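Local coordinates for protein transcriptional regulator (Enterococcus faecalis, PDB 3QFI) that is probably a transcriptional regulator of the LytR-CpsA-Psr family, its precise cellular role being unknown, at residues N55-M59 and S222-D228; Q231-Y235 and Q245-S251. All coordinates share one frame. Numbering follows the deposited sequence.

Contact 1: N55-M59 and S222-D228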
ATOM      1  N   ASN A  55       2.894  17.441   8.706  1.00 18.52           N
ATOM      2  CA  ASN A  55       1.968  17.661   7.614  1.00 22.31           C
ATOM      3  C   ASN A  55       2.305  16.825   6.392  1.00 28.06           C
ATOM      4  O   ASN A  55       2.554  17.376   5.322  1.00 30.89           O
ATOM      5  CB  ASN A  55       1.970  19.141   7.235  1.00 23.60           C
ATOM      6  CG  ASN A  55       1.659  20.038   8.411  1.00 23.35           C
ATOM      7  OD1 ASN A  55       0.598  19.932   9.029  1.00 28.56           O
ATOM      8  ND2 ASN A  55       2.588  20.925   8.736  1.00 22.47           N
ATOM      9  N   LYS A  56       2.300  15.499   6.535  1.00 25.67           N
ATOM     10  CA  LYS A  56       2.632  14.624   5.407  1.00 23.43           C
ATOM     11  C   LYS A  56       2.191  13.160   5.605  1.00 21.58           C
ATOM     12  O   LYS A  56       1.983  12.702   6.733  1.00 16.06           O
ATOM     13  CB  LYS A  56       4.149  14.695   5.152  1.00 23.76           C
ATOM     14  CG  LYS A  56       4.636  13.965   3.900  1.00 46.32           C
ATOM     15  CD  LYS A  56       6.037  14.427   3.432  1.00 53.08           C
ATOM     16  CE  LYS A  56       7.180  13.784   4.209  1.00 55.00           C
ATOM     17  NZ  LYS A  56       7.094  14.040   5.668  1.00 53.36           N
ATOM     18  N   SER A  57       2.032  12.451   4.487  1.00 19.80           N
ATOM     19  CA  SER A  57       1.658  11.038   4.483  1.00 15.69           C
ATOM     20  C   SER A  57       2.577  10.341   3.503  1.00 15.53           C
ATOM     21  O   SER A  57       2.833  10.850   2.415  1.00 18.60           O
ATOM     22  CB  SER A  57       0.203  10.815   4.050  1.00 15.54           C
ATOM     23  OG  SER A  57      -0.702  11.157   5.080  1.00 23.88           O
ATOM     24  N   THR A  58       3.053   9.167   3.895  1.00 18.12           N
ATOM     25  CA  THR A  58       3.979   8.402   3.085  1.00 13.76           C
ATOM     26  C   THR A  58       3.366   7.065   2.689  1.00 23.08           C
ATOM     27  O   THR A  58       3.041   6.232   3.546  1.00 34.38           O
ATOM     28  CB  THR A  58       5.262   8.150   3.880  1.00 16.44           C
ATOM     29  OG1 THR A  58       5.622   9.344   4.585  1.00 17.98           O
ATOM     30  CG2 THR A  58       6.393   7.749   2.970  1.00 15.81           C
ATOM     31  N   MET A  59       3.200   6.886   1.381  1.00 20.64           N
ATOM     32  CA  MET A  59       2.645   5.667   0.805  1.00 15.72           C
ATOM     33  C   MET A  59       3.809   4.724   0.575  1.00 15.90           C
ATOM     34  O   MET A  59       4.940   5.152   0.352  1.00 13.78           O
ATOM     35  CB  MET A  59       1.954   5.965  -0.526  1.00  7.94           C
ATOM     36  CG  MET A  59       0.753   6.895  -0.418  1.00 17.37           C
ATOM     37  SD  MET A  59       0.036   7.260  -2.054  1.00 12.34           S
ATOM     38  CE  MET A  59      -1.594   6.556  -1.875  1.00 23.53           C
ATOM     39  N   SER A 222      -4.449  18.428   7.502  1.00 15.31           N
ATOM     40  CA  SER A 222      -3.139  18.970   7.218  1.00 17.40           C
ATOM     41  C   SER A 222      -2.172  17.857   6.843  1.00 24.97           C
ATOM     42  O   SER A 222      -1.283  18.036   5.989  1.00 29.96           O
ATOM     43  CB  SER A 222      -2.604  19.709   8.438  1.00 16.06           C
ATOM     44  OG  SER A 222      -2.275  18.802   9.474  1.00 27.15           O
ATOM     45  N   ALA A 223      -2.343  16.708   7.491  1.00 30.06           N
ATOM     46  CA  ALA A 223      -1.489  15.545   7.257  1.00 24.90           C
ATOM     47  C   ALA A 223      -1.505  15.084   5.800  1.00 21.82           C
ATOM     48  O   ALA A 223      -0.603  14.373   5.359  1.00 25.33           O
ATOM     49  CB  ALA A 223      -1.919  14.403   8.173  1.00 24.29           C
ATOM     50  N   PHE A 224      -2.530  15.492   5.058  1.00 23.75           N
ATOM     51  CA  PHE A 224      -2.639  15.122   3.649  1.00 28.35           C
ATOM     52  C   PHE A 224      -2.256  16.278   2.728  1.00 36.78           C
ATOM     53  O   PHE A 224      -2.501  16.231   1.520  1.00 47.39           O
ATOM     54  CB  PHE A 224      -4.054  14.627   3.323  1.00 23.50           C
ATOM     55  CG  PHE A 224      -4.422  13.369   4.056  1.00 29.84           C
ATOM     56  CD1 PHE A 224      -5.139  13.424   5.247  1.00 33.76           C
ATOM     57  CD2 PHE A 224      -3.960  12.133   3.611  1.00 30.56           C
ATOM     58  CE1 PHE A 224      -5.382  12.269   5.990  1.00 32.38           C
ATOM     59  CE2 PHE A 224      -4.195  10.973   4.344  1.00 26.48           C
ATOM     60  CZ  PHE A 224      -4.909  11.041   5.540  1.00 23.12           C
ATOM     61  N   LYS A 225      -1.649  17.319   3.294  1.00 40.77           N
ATOM     62  CA  LYS A 225      -1.231  18.459   2.486  1.00 42.34           C
ATOM     63  C   LYS A 225      -0.171  18.013   1.497  1.00 45.17           C
ATOM     64  O   LYS A 225      -0.014  18.607   0.434  1.00 48.40           O
ATOM     65  CB  LYS A 225      -0.661  19.585   3.365  1.00 34.01           C
ATOM     66  CG  LYS A 225      -1.709  20.463   4.044  1.00 29.54           C
ATOM     67  CD  LYS A 225      -1.064  21.618   4.800  1.00 22.20           C
ATOM     68  CE  LYS A 225      -2.107  22.586   5.360  1.00 34.84           C
ATOM     69  NZ  LYS A 225      -1.484  23.819   5.956  1.00 29.42           N
ATOM     70  N   THR A 226       0.554  16.959   1.852  1.00 43.84           N
ATOM     71  CA  THR A 226       1.616  16.446   1.003  1.00 32.55           C
ATOM     72  C   THR A 226       1.691  14.936   1.165  1.00 30.53           C
ATOM     73  O   THR A 226       1.924  14.435   2.266  1.00 29.90           O
ATOM     74  CB  THR A 226       2.982  17.042   1.405  1.00 39.78           C
ATOM     75  OG1 THR A 226       2.850  18.455   1.609  1.00 39.80           O
ATOM     76  CG2 THR A 226       4.015  16.780   0.314  1.00 50.20           C
ATOM     77  N   ILE A 227       1.488  14.220   0.067  1.00 22.56           N
ATOM     78  CA  ILE A 227       1.539  12.767   0.069  1.00 20.70           C
ATOM     79  C   ILE A 227       2.845  12.306  -0.589  1.00 27.07           C
ATOM     80  O   ILE A 227       2.956  12.324  -1.811  1.00 26.80           O
ATOM     81  CB  ILE A 227       0.354  12.188  -0.725  1.00 26.46           C
ATOM     82  CG1 ILE A 227      -0.940  12.942  -0.383  1.00 19.18           C
ATOM     83  CG2 ILE A 227       0.213  10.703  -0.430  1.00 37.85           C
ATOM     84  CD1 ILE A 227      -1.320  12.935   1.073  1.00 17.01           C
ATOM     85  N   ASP A 228       3.829  11.900   0.211  1.00 27.72           N
ATOM     86  CA  ASP A 228       5.122  11.447  -0.325  1.00 35.16           C
ATOM     87  C   ASP A 228       5.122   9.924  -0.562  1.00 33.03           C
ATOM     88  O   ASP A 228       4.253   9.211  -0.058  1.00 32.99           O
ATOM     89  CB  ASP A 228       6.251  11.819   0.649  1.00 43.65           C
ATOM     90  CG  ASP A 228       7.629  11.805  -0.002  1.00 48.13           C
ATOM     91  OD1 ASP A 228       8.618  11.548   0.717  1.00 61.01           O
ATOM     92  OD2 ASP A 228       7.734  12.070  -1.222  1.00 47.87           O
TER
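The parallel edge of the six-stranded mixed sheet is built here: strand 227-230, outermost on its side, is added to strand 56-62 after the 3-10 residues 222-223. Three backbone hydrogen bonds join the strands. Ser-57 N donates to Thr-226 O (3.0 Å), Ser-57 O accepts from Asp-228 N (2.6 Å), and Met-59 N donates to Asp-228 O (2.9 Å). Ser-57 thus reaches the residues on either side of Ile-227, its bridge partner, and Asp-228 likewise bonds to both neighbours of Thr-58, the staggered pattern of parallel strands. CA-H...O contacts reinforce it, from Ile-227 CA to Ser-57 O and from Thr-58 CA to Asp-228 O, both 3.3 Å. Ahead of strand 227-230, Ser-57 OG donates to Ala-223 O (3.2 Å), tying residues 222-223 to the sheet, and lies 3.6 Å from Phe-224 CE2. On the face carrying Ser-57 and Ile-227, Ser-57 CB meets Ile-227 CD1 at 4.0 Å, and Met-59 SD packs on Ile-227 CG2 at 3.8 Å; helix 166-184 covers this side, Val-177 against Met-59, Glu-178 and Arg-182 against Ile-227, Val-181 against Phe-224. The aliphatic part of Lys-56 runs past the new strand, CG 3.2 Å from Thr-226 O and CD 3.8 Å from Asp-228 CB, while its amine forms a salt bridge with Glu-54. Asn-55 and Lys-56, both opposite Asn-51, form a G1 beta bulge where strand 56-62 leaves its turn. The arrangement is that of a parallel edge strand closing the mixed sheet of a LytR-CpsA-Psr protein.

Contact 2: Q231-Y235 and Q245-S251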
ATOM      1  N   GLN A 231      10.098   3.849  -2.122  1.00 43.10           N
ATOM      2  CA  GLN A 231      10.312   2.605  -2.852  1.00 45.47           C
ATOM      3  C   GLN A 231      11.268   1.687  -2.093  1.00 41.57           C
ATOM      4  O   GLN A 231      12.231   2.142  -1.464  1.00 38.16           O
ATOM      5  CB  GLN A 231      10.879   2.888  -4.254  1.00 52.45           C
ATOM      6  CG  GLN A 231      12.246   3.590  -4.277  1.00 57.24           C
ATOM      7  CD  GLN A 231      13.025   3.366  -5.578  1.00 56.08           C
ATOM      8  OE1 GLN A 231      13.469   2.250  -5.871  1.00 48.54           O
ATOM      9  NE2 GLN A 231      13.187   4.431  -6.364  1.00 53.99           N
ATOM     10  N   LEU A 232      10.989   0.391  -2.146  1.00 36.29           N
ATOM     11  CA  LEU A 232      11.831  -0.595  -1.487  1.00 33.57           C
ATOM     12  C   LEU A 232      12.811  -1.152  -2.508  1.00 31.25           C
ATOM     13  O   LEU A 232      12.413  -1.778  -3.492  1.00 29.48           O
ATOM     14  CB  LEU A 232      10.984  -1.726  -0.883  1.00 20.21           C
ATOM     15  CG  LEU A 232      10.400  -1.462   0.509  1.00 12.47           C
ATOM     16  CD1 LEU A 232       9.462  -2.579   0.898  1.00 11.12           C
ATOM     17  CD2 LEU A 232      11.534  -1.331   1.527  1.00 12.66           C
ATOM     18  N   GLN A 233      14.091  -0.891  -2.268  1.00 35.48           N
ATOM     19  CA  GLN A 233      15.161  -1.355  -3.140  1.00 30.02           C
ATOM     20  C   GLN A 233      15.409  -2.837  -2.896  1.00 29.57           C
ATOM     21  O   GLN A 233      15.526  -3.272  -1.748  1.00 22.45           O
ATOM     22  CB  GLN A 233      16.441  -0.563  -2.858  1.00 27.26           C
ATOM     23  CG  GLN A 233      16.358   0.916  -3.228  1.00 29.87           C
ATOM     24  CD  GLN A 233      17.505   1.723  -2.652  1.00 25.82           C
ATOM     25  OE1 GLN A 233      18.665   1.323  -2.746  1.00 38.61           O
ATOM     26  NE2 GLN A 233      17.186   2.867  -2.058  1.00 24.52           N
ATOM     27  N   GLY A 234      15.480  -3.601  -3.983  1.00 26.96           N
ATOM     28  CA  GLY A 234      15.713  -5.032  -3.894  1.00 29.25           C
ATOM     29  C   GLY A 234      16.514  -5.561  -5.074  1.00 33.16           C
ATOM     30  O   GLY A 234      17.038  -4.790  -5.884  1.00 27.79           O
ATOM     31  N   TYR A 235      16.614  -6.881  -5.176  1.00 28.91           N
ATOM     32  CA  TYR A 235      17.352  -7.507  -6.266  1.00 22.31           C
ATOM     33  C   TYR A 235      16.544  -8.673  -6.810  1.00 24.81           C
ATOM     34  O   TYR A 235      15.706  -9.242  -6.105  1.00 26.48           O
ATOM     35  CB  TYR A 235      18.699  -8.032  -5.765  1.00 22.53           C
ATOM     36  CG  TYR A 235      19.605  -6.978  -5.179  1.00 18.61           C
ATOM     37  CD1 TYR A 235      20.236  -6.035  -5.997  1.00 16.02           C
ATOM     38  CD2 TYR A 235      19.833  -6.925  -3.799  1.00 15.23           C
ATOM     39  CE1 TYR A 235      21.077  -5.062  -5.458  1.00 11.41           C
ATOM     40  CE2 TYR A 235      20.670  -5.960  -3.243  1.00 11.78           C
ATOM     41  CZ  TYR A 235      21.289  -5.025  -4.083  1.00 19.72           C
ATOM     42  OH  TYR A 235      22.098  -4.054  -3.529  1.00 13.75           O
ATOM     43  N   GLN A 245      12.259 -11.654  -4.909  1.00 11.15           N
ATOM     44  CA  GLN A 245      12.997 -10.404  -4.866  1.00 18.26           C
ATOM     45  C   GLN A 245      13.597 -10.269  -3.463  1.00 15.44           C
ATOM     46  O   GLN A 245      12.867 -10.223  -2.465  1.00 18.27           O
ATOM     47  CB  GLN A 245      12.054  -9.235  -5.172  1.00 20.29           C
ATOM     48  CG  GLN A 245      12.675  -7.862  -5.041  1.00 16.25           C
ATOM     49  CD  GLN A 245      11.705  -6.764  -5.415  1.00 20.41           C
ATOM     50  OE1 GLN A 245      11.759  -5.661  -4.868  1.00 18.81           O
ATOM     51  NE2 GLN A 245      10.807  -7.059  -6.359  1.00 17.22           N
ATOM     52  N   VAL A 246      14.925 -10.240  -3.389  1.00 12.36           N
ATOM     53  CA  VAL A 246      15.599 -10.112  -2.103  1.00 12.56           C
ATOM     54  C   VAL A 246      15.926  -8.654  -1.886  1.00 10.68           C
ATOM     55  O   VAL A 246      16.680  -8.061  -2.656  1.00 15.43           O
ATOM     56  CB  VAL A 246      16.912 -10.899  -2.042  1.00 15.94           C
ATOM     57  CG1 VAL A 246      17.574 -10.679  -0.691  1.00 27.98           C
ATOM     58  CG2 VAL A 246      16.654 -12.366  -2.270  1.00 17.37           C
ATOM     59  N   LEU A 247      15.359  -8.081  -0.832  1.00 11.10           N
ATOM     60  CA  LEU A 247      15.569  -6.678  -0.528  1.00 11.94           C
ATOM     61  C   LEU A 247      16.978  -6.368  -0.060  1.00  7.52           C
ATOM     62  O   LEU A 247      17.641  -7.183   0.591  1.00  8.99           O
ATOM     63  CB  LEU A 247      14.566  -6.214   0.534  1.00  8.64           C
ATOM     64  CG  LEU A 247      13.087  -6.184   0.136  1.00  1.23           C
ATOM     65  CD1 LEU A 247      12.235  -5.925   1.364  1.00  9.21           C
ATOM     66  CD2 LEU A 247      12.852  -5.097  -0.904  1.00  9.42           C
ATOM     67  N   ASP A 248      17.445  -5.182  -0.422  1.00 14.34           N
ATOM     68  CA  ASP A 248      18.762  -4.767   0.020  1.00 12.38           C
ATOM     69  C   ASP A 248      18.557  -4.435   1.488  1.00 15.52           C
ATOM     70  O   ASP A 248      17.737  -3.600   1.833  1.00 25.72           O
ATOM     71  CB  ASP A 248      19.248  -3.542  -0.746  1.00 18.41           C
ATOM     72  CG  ASP A 248      20.605  -3.077  -0.262  1.00 33.05           C
ATOM     73  OD1 ASP A 248      20.680  -2.627   0.904  1.00 33.60           O
ATOM     74  OD2 ASP A 248      21.595  -3.174  -1.028  1.00 22.55           O
ATOM     75  N   PRO A 249      19.308  -5.088   2.369  1.00 17.33           N
ATOM     76  CA  PRO A 249      19.167  -4.842   3.804  1.00 21.46           C
ATOM     77  C   PRO A 249      19.428  -3.410   4.280  1.00 17.25           C
ATOM     78  O   PRO A 249      18.684  -2.883   5.110  1.00 19.95           O
ATOM     79  CB  PRO A 249      20.139  -5.846   4.410  1.00 25.60           C
ATOM     80  CG  PRO A 249      21.237  -5.897   3.385  1.00 21.24           C
ATOM     81  CD  PRO A 249      20.442  -5.988   2.096  1.00 12.20           C
ATOM     82  N   ASN A 250      20.457  -2.783   3.732  1.00 20.71           N
ATOM     83  CA  ASN A 250      20.833  -1.456   4.132  1.00 24.64           C
ATOM     84  C   ASN A 250      19.779  -0.406   3.583  1.00 20.49           C
ATOM     85  O   ASN A 250      19.410   0.562   4.232  1.00 17.15           O
ATOM     86  CB  ASN A 250      22.397  -1.277   3.935  1.00 29.81           C
ATOM     87  CG  ASN A 250      22.759   0.070   3.393  1.00 56.64           C
ATOM     88  OD1 ASN A 250      22.118   0.571   2.409  1.00 71.57           O
ATOM     89  ND2 ASN A 250      23.776   0.723   4.020  1.00 63.71           N
ATOM     90  N   SER A 251      19.217  -0.683   2.413  1.00 24.13           N
ATOM     91  CA  SER A 251      18.174   0.205   1.901  1.00 23.84           C
ATOM     92  C   SER A 251      16.906  -0.043   2.727  1.00 21.33           C
ATOM     93  O   SER A 251      16.104   0.874   2.933  1.00 26.37           O
ATOM     94  CB  SER A 251      17.866  -0.073   0.429  1.00 33.50           C
ATOM     95  OG  SER A 251      16.622   0.504   0.072  1.00 23.69           O
TER
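This contact is the open end of a two-stranded antiparallel hairpin, strands 234-238 and 243-247, at the point where the second strand passes into helix 249-262. Tyr-235 and Val-246 form a hydrogen-bonded pair: Tyr-235 N donates to Val-246 O (2.8 Å) and Val-246 N to Tyr-235 O (3.0 Å). Next comes the non-hydrogen-bonded pair of Gly-234 and Leu-247, whose CA atoms are only 3.7 Å apart. A CB on Gly-234 would clash with Gln-245 OE1 and sit tightly against Leu-247 CD2, so the close approach depends on the missing side chain. Beyond it, Asp-248 N donates to Gln-233 O (3.0 Å), carrying the backbone pairing to the threshold of the helix. Asp-248 is the N-cap, and its carboxylate serves two ends: OD1 accepts from Ser-251 N (2.9 Å) and more weakly from Asn-250 N (2.8 Å), while OD2 accepts from Tyr-235 OH (2.7 Å), near the plane of the ring. The Asp-248 side chain thus links the hairpin to the helix start, alongside the main-chain bond. Leu-232 CB packs on Leu-247 CD2 at 3.9 Å, and both leucines touch Ile-66; Tyr-279 of helix 269-280 lies against Tyr-235 and Val-246. The arrangement is that of a beta hairpin running directly into an Asp-capped alpha helix.

How the contacts relate
Both contacts are partly buried, neither fully in the core: their centres lie about 14 Å (contact 1) and 17 Å (contact 2) from the centre of the chain and about 24 Å from each other. They follow in series, strand 227-230 of contact 1 leading into strand 234-238 of contact 2. Contact 1 joins segments far apart in sequence at a parallel sheet edge, whereas contact 2 is a local antiparallel hairpin. Backbone hydrogen bonds dominate both, but a serine hydroxyl reaches a main-chain carbonyl in contact 1, while an aspartate is shared between a tyrosine and a helix start in contact 2. Helix 249-262, which starts in contact 2, touches contact 1 through Gln-262.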